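Side-chain contacts in protein adenylyltransferase VopS (Vibrio parahaemolyticus, PDB 3LET), which transfers AMP from ATP to a threonine of the host Rho GTPases RhoA, Rac and Cdc42, preventing their binding to downstream effectors and so inhibiting actin assembly: residues M29-A34 with S40-A45; L64-M69 with R97-Y102; T144-G149 with G264-A269; A174-A179 with E188-L193. All blocks are in the same frame, centred on the assembly; numbering follows the deposited sequence.

Overall arrangement
The chain is all helical and elongated, with contacts 1 and 2 on one side of its centre and contacts 3 and 4 on the other. Contacts 1 and 2 both belong to the N-terminal family region and touch each other through packing of Leu-43 and Phe-31 against helix 58-75. Contact 1 is buried and largely apolar; contact 2 is only partly buried and adds a salt bridge on its more exposed side. Contacts 3 and 4, their centres about 22 Å apart, do not touch. Contact 3 buries a loop leucine against a helix of the Fic fold, whereas contact 4 pairs two helices through isoleucines, partly buried and close to a probable ATP-binding arginine.

Contact 1: M29-A34 with S40-A45; sequences MLFKDA and SDVLNA
Phe-31 and Ala-45 make the closest apolar touch. The CB methyl of Ala-45 lies 3.6 Å from Phe-31 CD2 and 3.7 Å from Phe-31 CE2, meeting that side of the ring obliquely. With CG anti to the carbonyl carbon and beside the backbone N (chi1 -63°), the phenyl group is carried across to helix 39-45. Val-42 adds a looser apolar contact, its CG1 branch standing 4.3 Å from Phe-31 CE2. The two segments belong to a helix-loop-helix unit of the N-terminal region: helix 23-30 ends close to Phe-31, Lys-32 leaves the helical conformation with a positive phi of 52°, and a short linker leads into helix 39-45. Phe-31 thus spans from the C-terminal end of the first helix to the second. Among polar groups, the carbonyl oxygen of Val-42 comes to the ring edge, near its plane, 3.9 Å from Phe-31 CE2; the same oxygen accepts a weak hydrogen bond from Ala-45 N. Two carboxylates are tied to the linker, Asp-33 OD1 to Asn-35 N and Asp-41 OD2 to Lys-37 N. Leu-36, Leu-61 and Leu-64 of helix 58-75, and Leu-49 also pack on the phenyl ring; Leu-49 probably contributes to ATP binding.

Contact 2: L64-M69 with R97-Y102; sequences LAERAM and RVVKDY
The carboxylate of Glu-66 is the flat group of this contact, and Lys-100 comes to its OE1 oxygen. Lys-100 NZ donates to Glu-66 OE1 at 2.9 Å, arriving on the syn side and 24° out of the carboxylate plane, while Lys-100 CE lies 3.5 Å from Glu-66 OE2. The ring of Tyr-102 stays on its own helix, where the carbonyl oxygen of Val-98 lies in its plane at the edge. This is a helix-helix packing of the all-helical N-terminal region: the short axes of 64-69 and 97-102 come within 9.6 Å and run at 124° to one another. Glu-66 and Val-99 are the nearest backbone positions. The salt bridge sits on the more exposed flank of the crossing; because Glu-66 is extended beyond CG and Lys-100 bends at its last torsion (chi4 -74°), their charged ends meet there. Inward, Val-99 packs against both Glu-66 and Met-69, and Met-120 of helix 113-139 packs against both Val-99 and Met-69. Val-99 CG1, anti to its own backbone N, stands 4.0 Å from Glu-66 CA. Both valine methyls reach the CB of Met-69, CG1 at 3.7 Å and CG2 at 3.9 Å.

Contact 3: T144-G149 with G264-A269; sequences TDLNQG and GKHLFA
Leu-146 packs against both Lys-265 and His-266, two successive residues of helix 260-274, and forms the tight part of the contact. Its CD1 methyl lies 3.6 Å from His-266 NE2, touching the imidazole obliquely, with the two side chains crossing at about a right angle. Nearer the backbone, Leu-146 CB packs on the aliphatic run of the lysine, 3.9 Å from Lys-265 CD. The carbonyl oxygen of Leu-146 is approached by Lys-265 CE at 3.5 Å. The lysine chain bends at its last two torsions (chi4 -87°) as it passes the oxygen end of this carbonyl, and its ammonium is hydrogen-bonded to the backbone oxygen of Tyr-151, a residue that also packs on Leu-146. The loose side begins one residue on. Asn-147 is exposed and reaches past the segment to Lys-261 and Asp-262, on the preceding turn of the helix, and Gln-148 turns to solvent and a crystal neighbour. What orders this outer side is local: Asn-147 N donates to Asp-145 OD1 at 2.8 Å, coming from above the carboxylate plane, 40° out of it. The result is an Asx turn overlapping a type I beta turn from Asp-145 to Gln-148; the leucine it carries packs this loop on a Fic-domain helix that leads to the Fic motif with the probable ATP-binding residues Gly-280, Asn-281 and Gly-282.

Contact 4: A174-A179 with E188-L193; sequences AWIINA and ENITSL
Ile-176 and Ile-190 provide the apolar centre, their CG2 methyls meeting at 3.7 Å. In both residues this methyl is the branch anti to the backbone N, and the side chains pass each other at a slant. The Ile-190 methyl also serves the next residue of the facing helix, lying 4.0 Å from Ile-177 CG1, so that a single branch is shared by two isoleucines. The mixed contact lies further out, where the extended arm of Ile-177 (chi2 164°) sets its CD1 methyl 3.4 Å from Thr-191 OG1. That hydroxyl is engaged in a hydrogen bond with Ala-187 O, one turn back in its own helix, so the polar atom has a partner although its neighbour across the contact is a methyl. The two form a helical hairpin of roughly antiparallel helices: the short axes approach to 9.6 Å, their directions differ by 146°, and Ile-177 and Ile-190 are the nearest backbone positions. Helix 281-295 borders the pair, with Ala-290 against Ile-176, Arg-283 against Ile-190, and the probable ATP-binding Arg-286 touching Trp-175 and Ala-179. Helix 207-217 reaches Ile-190 and Leu-193 through Leu-217, while helix 157-160 packs on Ala-174 through Phe-160.

Contact 1: M29-A34 with S40-A45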
# COMPACT_ATOMS: atom_id res chain seq x y z
N MET A 29 1.45 -8.00 -34.22
CA MET A 29 2.74 -8.01 -34.90
C MET A 29 3.42 -9.37 -34.83
O MET A 29 3.92 -9.87 -35.83
CB MET A 29 3.66 -6.93 -34.31
CG MET A 29 3.19 -5.51 -34.59
SD MET A 29 4.29 -4.24 -33.93
CE MET A 29 5.76 -4.49 -34.91
N LEU A 30 3.43 -9.99 -33.65
CA LEU A 30 4.14 -11.25 -33.45
C LEU A 30 3.42 -12.41 -34.13
O LEU A 30 4.06 -13.30 -34.69
CB LEU A 30 4.30 -11.56 -31.96
CG LEU A 30 5.08 -12.84 -31.60
CD1 LEU A 30 6.50 -12.85 -32.22
CD2 LEU A 30 5.15 -13.03 -30.10
N PHE A 31 2.10 -12.38 -34.09
CA PHE A 31 1.30 -13.47 -34.60
C PHE A 31 0.87 -13.20 -36.05
O PHE A 31 0.21 -14.03 -36.68
CB PHE A 31 0.08 -13.68 -33.71
CG PHE A 31 0.43 -14.10 -32.30
CD1 PHE A 31 1.68 -14.65 -32.00
CD2 PHE A 31 -0.51 -13.99 -31.29
CE1 PHE A 31 1.99 -15.06 -30.70
CE2 PHE A 31 -0.20 -14.39 -29.97
CZ PHE A 31 1.05 -14.94 -29.68
N LYS A 32 1.25 -12.04 -36.57
CA LYS A 32 0.89 -11.65 -37.92
C LYS A 32 -0.61 -11.79 -38.12
O LYS A 32 -1.07 -12.46 -39.06
CB LYS A 32 1.63 -12.54 -38.92
CG LYS A 32 3.13 -12.56 -38.70
CD LYS A 32 3.78 -13.71 -39.43
CE LYS A 32 5.28 -13.48 -39.60
NZ LYS A 32 5.96 -13.19 -38.31
N ASP A 33 -1.38 -11.19 -37.22
CA ASP A 33 -2.83 -11.29 -37.27
C ASP A 33 -3.48 -9.98 -36.88
O ASP A 33 -3.61 -9.66 -35.69
CB ASP A 33 -3.33 -12.40 -36.35
CG ASP A 33 -4.78 -12.75 -36.60
OD1 ASP A 33 -5.40 -12.11 -37.49
OD2 ASP A 33 -5.31 -13.65 -35.91
N ALA A 34 -3.93 -9.24 -37.88
CA ALA A 34 -4.51 -7.92 -37.67
C ALA A 34 -5.93 -8.03 -37.13
O ALA A 34 -6.54 -7.02 -36.77
CB ALA A 34 -4.50 -7.14 -38.97
N SER A 40 -7.93 -10.46 -24.73
CA SER A 40 -8.46 -11.83 -24.72
C SER A 40 -8.15 -12.54 -26.04
O SER A 40 -7.77 -13.71 -26.04
CB SER A 40 -9.96 -11.85 -24.46
OG SER A 40 -10.22 -11.33 -23.15
N ASP A 41 -8.32 -11.84 -27.16
CA ASP A 41 -8.01 -12.42 -28.49
C ASP A 41 -6.54 -12.85 -28.55
O ASP A 41 -6.22 -13.89 -29.13
CB ASP A 41 -8.24 -11.42 -29.62
CG ASP A 41 -9.71 -11.10 -29.87
OD1 ASP A 41 -10.60 -11.82 -29.35
OD2 ASP A 41 -9.96 -10.11 -30.59
N VAL A 42 -5.65 -12.02 -28.00
CA VAL A 42 -4.23 -12.35 -27.96
C VAL A 42 -3.98 -13.62 -27.14
O VAL A 42 -3.29 -14.54 -27.60
CB VAL A 42 -3.39 -11.18 -27.40
CG1 VAL A 42 -1.93 -11.62 -27.13
CG2 VAL A 42 -3.44 -10.01 -28.38
N LEU A 43 -4.57 -13.71 -25.95
CA LEU A 43 -4.38 -14.92 -25.14
C LEU A 43 -4.96 -16.14 -25.84
O LEU A 43 -4.36 -17.21 -25.81
CB LEU A 43 -5.03 -14.77 -23.75
CG LEU A 43 -4.26 -13.75 -22.91
CD1 LEU A 43 -5.13 -13.31 -21.72
CD2 LEU A 43 -2.93 -14.34 -22.43
N ASN A 44 -6.10 -15.97 -26.49
CA ASN A 44 -6.74 -17.10 -27.19
C ASN A 44 -5.88 -17.64 -28.35
O ASN A 44 -5.99 -18.80 -28.74
CB ASN A 44 -8.10 -16.67 -27.70
CG ASN A 44 -9.12 -16.55 -26.59
OD1 ASN A 44 -8.95 -17.12 -25.51
ND2 ASN A 44 -10.19 -15.83 -26.85
N ALA A 45 -5.00 -16.79 -28.86
CA ALA A 45 -4.09 -17.17 -29.94
C ALA A 45 -2.96 -18.10 -29.48
O ALA A 45 -2.39 -18.84 -30.30
CB ALA A 45 -3.51 -15.93 -30.60

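Contact 2: L64-M69 with R97-Y102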
# COMPACT_ATOMS: atom_id res chain seq x y z
N LEU A 64 4.66 -11.25 -23.51
CA LEU A 64 3.39 -10.96 -24.14
C LEU A 64 2.23 -11.57 -23.35
O LEU A 64 1.22 -10.92 -23.17
CB LEU A 64 3.38 -11.49 -25.57
CG LEU A 64 2.07 -11.28 -26.35
CD1 LEU A 64 1.68 -9.79 -26.44
CD2 LEU A 64 2.16 -11.91 -27.76
N ALA A 65 2.40 -12.79 -22.84
CA ALA A 65 1.35 -13.39 -22.03
C ALA A 65 1.10 -12.55 -20.78
O ALA A 65 -0.05 -12.31 -20.38
CB ALA A 65 1.69 -14.83 -21.64
N GLU A 66 2.18 -12.11 -20.16
CA GLU A 66 2.06 -11.29 -18.97
C GLU A 66 1.36 -9.97 -19.29
O GLU A 66 0.46 -9.54 -18.56
CB GLU A 66 3.45 -11.05 -18.39
CG GLU A 66 3.46 -10.18 -17.17
CD GLU A 66 4.87 -9.94 -16.67
OE1 GLU A 66 5.57 -10.94 -16.39
OE2 GLU A 66 5.27 -8.77 -16.57
N ARG A 67 1.76 -9.31 -20.37
CA ARG A 67 1.09 -8.05 -20.76
C ARG A 67 -0.40 -8.26 -21.00
O ARG A 67 -1.23 -7.44 -20.56
CB ARG A 67 1.70 -7.45 -22.03
CG ARG A 67 3.12 -6.94 -21.92
CD ARG A 67 3.57 -6.34 -23.26
NE ARG A 67 2.96 -5.03 -23.50
CZ ARG A 67 3.16 -4.31 -24.60
NH1 ARG A 67 3.92 -4.75 -25.59
NH2 ARG A 67 2.58 -3.12 -24.72
N ALA A 68 -0.76 -9.33 -21.72
CA ALA A 68 -2.16 -9.52 -22.11
C ALA A 68 -3.00 -9.91 -20.88
O ALA A 68 -4.12 -9.41 -20.69
CB ALA A 68 -2.31 -10.61 -23.21
N MET A 69 -2.46 -10.79 -20.05
CA MET A 69 -3.15 -11.13 -18.78
C MET A 69 -3.36 -9.92 -17.89
O MET A 69 -4.44 -9.75 -17.29
CB MET A 69 -2.33 -12.15 -18.03
CG MET A 69 -2.31 -13.40 -18.84
SD MET A 69 -3.64 -14.36 -18.25
CE MET A 69 -2.55 -15.38 -17.26
N ARG A 97 2.09 -8.29 -10.48
CA ARG A 97 2.63 -9.28 -9.52
C ARG A 97 1.72 -10.49 -9.35
O ARG A 97 2.20 -11.62 -9.20
CB ARG A 97 2.86 -8.64 -8.13
CG ARG A 97 3.91 -7.55 -8.12
CD ARG A 97 5.20 -7.99 -8.79
NE ARG A 97 5.94 -8.96 -7.98
CZ ARG A 97 6.97 -8.66 -7.19
NH1 ARG A 97 7.39 -7.41 -7.07
NH2 ARG A 97 7.57 -9.63 -6.51
N VAL A 98 0.40 -10.27 -9.38
CA VAL A 98 -0.55 -11.36 -9.27
C VAL A 98 -0.44 -12.24 -10.51
O VAL A 98 -0.45 -13.47 -10.42
CB VAL A 98 -1.98 -10.80 -9.05
CG1 VAL A 98 -3.07 -11.85 -9.31
CG2 VAL A 98 -2.08 -10.27 -7.58
N VAL A 99 -0.32 -11.61 -11.67
CA VAL A 99 -0.17 -12.37 -12.94
C VAL A 99 1.11 -13.19 -12.92
O VAL A 99 1.14 -14.35 -13.35
CB VAL A 99 -0.13 -11.42 -14.16
CG1 VAL A 99 0.37 -12.18 -15.44
CG2 VAL A 99 -1.50 -10.87 -14.40
N LYS A 100 2.19 -12.60 -12.42
CA LYS A 100 3.44 -13.35 -12.30
C LYS A 100 3.26 -14.54 -11.39
O LYS A 100 3.84 -15.60 -11.64
CB LYS A 100 4.60 -12.44 -11.81
CG LYS A 100 5.11 -11.49 -12.90
CD LYS A 100 6.18 -10.54 -12.39
CE LYS A 100 6.73 -9.65 -13.51
NZ LYS A 100 7.63 -10.40 -14.42
N ASP A 101 2.48 -14.38 -10.33
CA ASP A 101 2.39 -15.43 -9.30
C ASP A 101 1.36 -16.48 -9.64
O ASP A 101 1.54 -17.64 -9.28
CB ASP A 101 2.01 -14.84 -7.94
CG ASP A 101 3.16 -14.08 -7.29
OD1 ASP A 101 4.29 -14.15 -7.84
OD2 ASP A 101 2.95 -13.44 -6.23
N TYR A 102 0.28 -16.08 -10.30
CA TYR A 102 -0.88 -16.95 -10.50
C TYR A 102 -1.21 -17.20 -11.97
O TYR A 102 -2.04 -18.05 -12.27
CB TYR A 102 -2.11 -16.32 -9.87
CG TYR A 102 -2.07 -16.25 -8.37
CD1 TYR A 102 -2.47 -17.33 -7.60
CD2 TYR A 102 -1.65 -15.09 -7.72
CE1 TYR A 102 -2.45 -17.27 -6.21
CE2 TYR A 102 -1.62 -15.02 -6.32
CZ TYR A 102 -2.03 -16.12 -5.58
OH TYR A 102 -2.01 -16.07 -4.21

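Contact 3: T144-G149 with G264-A269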
# COMPACT_ATOMS: atom_id res chain seq x y z
N THR A 144 -16.55 9.53 14.55
CA THR A 144 -16.54 9.11 15.94
C THR A 144 -16.00 10.28 16.76
O THR A 144 -15.23 11.07 16.23
CB THR A 144 -15.62 7.89 16.11
OG1 THR A 144 -16.01 6.88 15.17
CG2 THR A 144 -15.72 7.33 17.50
N ASP A 145 -16.41 10.40 18.03
CA ASP A 145 -15.82 11.41 18.91
C ASP A 145 -14.46 10.96 19.43
O ASP A 145 -14.36 10.11 20.32
CB ASP A 145 -16.76 11.72 20.09
CG ASP A 145 -16.22 12.82 21.01
OD1 ASP A 145 -15.07 13.28 20.80
OD2 ASP A 145 -16.94 13.23 21.95
N LEU A 146 -13.40 11.52 18.87
CA LEU A 146 -12.05 11.11 19.21
C LEU A 146 -11.52 11.86 20.43
O LEU A 146 -10.33 11.83 20.70
CB LEU A 146 -11.10 11.32 18.01
CG LEU A 146 -11.55 10.68 16.70
CD1 LEU A 146 -10.59 11.08 15.59
CD2 LEU A 146 -11.62 9.15 16.82
N ASN A 147 -12.40 12.52 21.17
CA ASN A 147 -11.96 13.24 22.37
C ASN A 147 -12.50 12.60 23.63
O ASN A 147 -12.17 13.04 24.73
CB ASN A 147 -12.39 14.71 22.31
CG ASN A 147 -12.00 15.38 21.01
OD1 ASN A 147 -10.85 15.30 20.56
ND2 ASN A 147 -12.97 16.05 20.38
N GLN A 148 -13.34 11.58 23.49
CA GLN A 148 -13.92 10.92 24.66
C GLN A 148 -13.51 9.46 24.76
O GLN A 148 -12.99 8.89 23.81
CB GLN A 148 -15.45 11.03 24.63
CG GLN A 148 -16.10 10.30 23.48
CD GLN A 148 -17.62 10.22 23.62
OE1 GLN A 148 -18.23 9.21 23.27
NE2 GLN A 148 -18.24 11.28 24.14
N GLY A 149 -13.72 8.85 25.92
CA GLY A 149 -13.54 7.42 26.07
C GLY A 149 -12.09 6.97 25.98
O GLY A 149 -11.21 7.53 26.65
N GLY A 264 -3.40 13.97 13.90
CA GLY A 264 -2.42 12.96 14.27
C GLY A 264 -3.06 11.58 14.38
O GLY A 264 -2.49 10.57 13.98
N LYS A 265 -4.24 11.54 14.98
CA LYS A 265 -4.95 10.27 15.16
C LYS A 265 -5.28 9.62 13.83
O LYS A 265 -5.18 8.40 13.69
CB LYS A 265 -6.25 10.50 15.95
CG LYS A 265 -5.97 10.86 17.38
CD LYS A 265 -7.26 10.93 18.19
CE LYS A 265 -7.20 12.03 19.23
NZ LYS A 265 -6.60 11.50 20.45
N HIS A 266 -5.73 10.42 12.88
CA HIS A 266 -6.12 9.90 11.57
C HIS A 266 -4.89 9.42 10.80
O HIS A 266 -4.97 8.44 10.08
CB HIS A 266 -6.84 10.96 10.74
CG HIS A 266 -8.24 11.22 11.21
ND1 HIS A 266 -9.30 10.44 10.82
CD2 HIS A 266 -8.74 12.16 12.05
CE1 HIS A 266 -10.41 10.89 11.39
NE2 HIS A 266 -10.10 11.94 12.14
N LEU A 267 -3.76 10.10 10.96
CA LEU A 267 -2.54 9.62 10.32
C LEU A 267 -2.04 8.32 10.93
O LEU A 267 -1.65 7.40 10.22
CB LEU A 267 -1.46 10.70 10.37
CG LEU A 267 -1.82 11.93 9.51
CD1 LEU A 267 -0.74 12.99 9.74
CD2 LEU A 267 -1.93 11.58 8.00
N PHE A 268 -2.04 8.26 12.25
CA PHE A 268 -1.65 7.05 12.98
C PHE A 268 -2.53 5.87 12.54
O PHE A 268 -2.03 4.78 12.24
CB PHE A 268 -1.82 7.32 14.50
CG PHE A 268 -1.59 6.10 15.37
CD1 PHE A 268 -0.35 5.90 15.99
CD2 PHE A 268 -2.61 5.18 15.57
CE1 PHE A 268 -0.13 4.81 16.77
CE2 PHE A 268 -2.40 4.08 16.36
CZ PHE A 268 -1.15 3.88 16.96
N ALA A 269 -3.84 6.08 12.52
CA ALA A 269 -4.78 5.02 12.15
C ALA A 269 -4.53 4.56 10.72
O ALA A 269 -4.58 3.36 10.41
CB ALA A 269 -6.26 5.53 12.27

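Contact 4: A174-A179 with E188-L193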
# COMPACT_ATOMS: atom_id res chain seq x y z
N ALA A 174 10.46 11.09 23.52
CA ALA A 174 10.50 10.03 24.52
C ALA A 174 9.43 8.98 24.33
O ALA A 174 9.66 7.78 24.57
CB ALA A 174 10.36 10.64 25.95
N TRP A 175 8.24 9.43 23.94
CA TRP A 175 7.10 8.55 23.74
C TRP A 175 7.39 7.63 22.57
O TRP A 175 7.21 6.42 22.68
CB TRP A 175 5.84 9.36 23.47
CG TRP A 175 4.65 8.51 23.11
CD1 TRP A 175 3.96 7.62 23.92
CD2 TRP A 175 3.98 8.52 21.86
NE1 TRP A 175 2.91 7.07 23.21
CE2 TRP A 175 2.90 7.61 21.95
CE3 TRP A 175 4.18 9.22 20.66
CZ2 TRP A 175 2.05 7.37 20.88
CZ3 TRP A 175 3.32 8.98 19.60
CH2 TRP A 175 2.28 8.06 19.72
N ILE A 176 7.84 8.20 21.47
CA ILE A 176 8.14 7.39 20.28
C ILE A 176 9.26 6.39 20.61
O ILE A 176 9.17 5.20 20.30
CB ILE A 176 8.55 8.27 19.08
CG1 ILE A 176 7.42 9.26 18.72
CG2 ILE A 176 8.86 7.39 17.85
CD1 ILE A 176 7.87 10.38 17.77
N ILE A 177 10.33 6.89 21.23
CA ILE A 177 11.51 6.09 21.53
C ILE A 177 11.12 4.92 22.40
O ILE A 177 11.55 3.79 22.17
CB ILE A 177 12.60 6.94 22.22
CG1 ILE A 177 13.27 7.86 21.18
CG2 ILE A 177 13.67 6.05 22.90
CD1 ILE A 177 14.10 9.05 21.80
N ASN A 178 10.26 5.17 23.40
CA ASN A 178 9.84 4.13 24.33
C ASN A 178 8.97 3.07 23.67
O ASN A 178 9.12 1.86 23.93
CB ASN A 178 9.07 4.74 25.49
CG ASN A 178 8.69 3.72 26.52
OD1 ASN A 178 9.53 3.23 27.27
ND2 ASN A 178 7.41 3.37 26.56
N ALA A 179 8.08 3.52 22.80
CA ALA A 179 7.18 2.61 22.10
C ALA A 179 7.94 1.68 21.14
O ALA A 179 7.50 0.54 20.90
CB ALA A 179 6.09 3.40 21.37
N GLU A 188 18.54 8.55 18.90
CA GLU A 188 18.95 9.87 18.49
C GLU A 188 18.39 10.27 17.12
O GLU A 188 18.05 11.43 16.89
CB GLU A 188 20.49 9.97 18.44
CG GLU A 188 21.15 9.86 19.78
CD GLU A 188 22.63 10.15 19.68
OE1 GLU A 188 23.23 9.79 18.65
OE2 GLU A 188 23.18 10.73 20.64
N ASN A 189 18.30 9.31 16.22
CA ASN A 189 17.77 9.58 14.88
C ASN A 189 16.28 9.93 14.97
O ASN A 189 15.80 10.86 14.33
CB ASN A 189 17.94 8.34 13.98
CG ASN A 189 17.48 8.58 12.55
OD1 ASN A 189 17.85 9.57 11.92
ND2 ASN A 189 16.70 7.64 12.01
N ILE A 190 15.54 9.17 15.77
CA ILE A 190 14.11 9.46 15.99
C ILE A 190 13.95 10.91 16.50
O ILE A 190 13.12 11.66 16.01
CB ILE A 190 13.51 8.49 17.01
CG1 ILE A 190 13.39 7.10 16.37
CG2 ILE A 190 12.15 9.00 17.50
CD1 ILE A 190 13.16 5.94 17.37
N THR A 191 14.75 11.28 17.50
CA THR A 191 14.69 12.65 18.03
C THR A 191 15.05 13.72 16.98
O THR A 191 14.34 14.72 16.84
CB THR A 191 15.64 12.80 19.21
OG1 THR A 191 15.27 11.86 20.22
CG2 THR A 191 15.54 14.24 19.76
N SER A 192 16.13 13.51 16.23
CA SER A 192 16.50 14.48 15.19
C SER A 192 15.42 14.63 14.12
O SER A 192 15.13 15.75 13.70
CB SER A 192 17.81 14.09 14.48
OG SER A 192 18.83 13.80 15.42
N LEU A 193 14.86 13.51 13.68
CA LEU A 193 13.85 13.55 12.62
C LEU A 193 12.60 14.26 13.11
O LEU A 193 11.95 14.99 12.38
CB LEU A 193 13.50 12.14 12.09
CG LEU A 193 14.55 11.51 11.16
CD1 LEU A 193 14.23 10.03 10.89
CD2 LEU A 193 14.65 12.28 9.84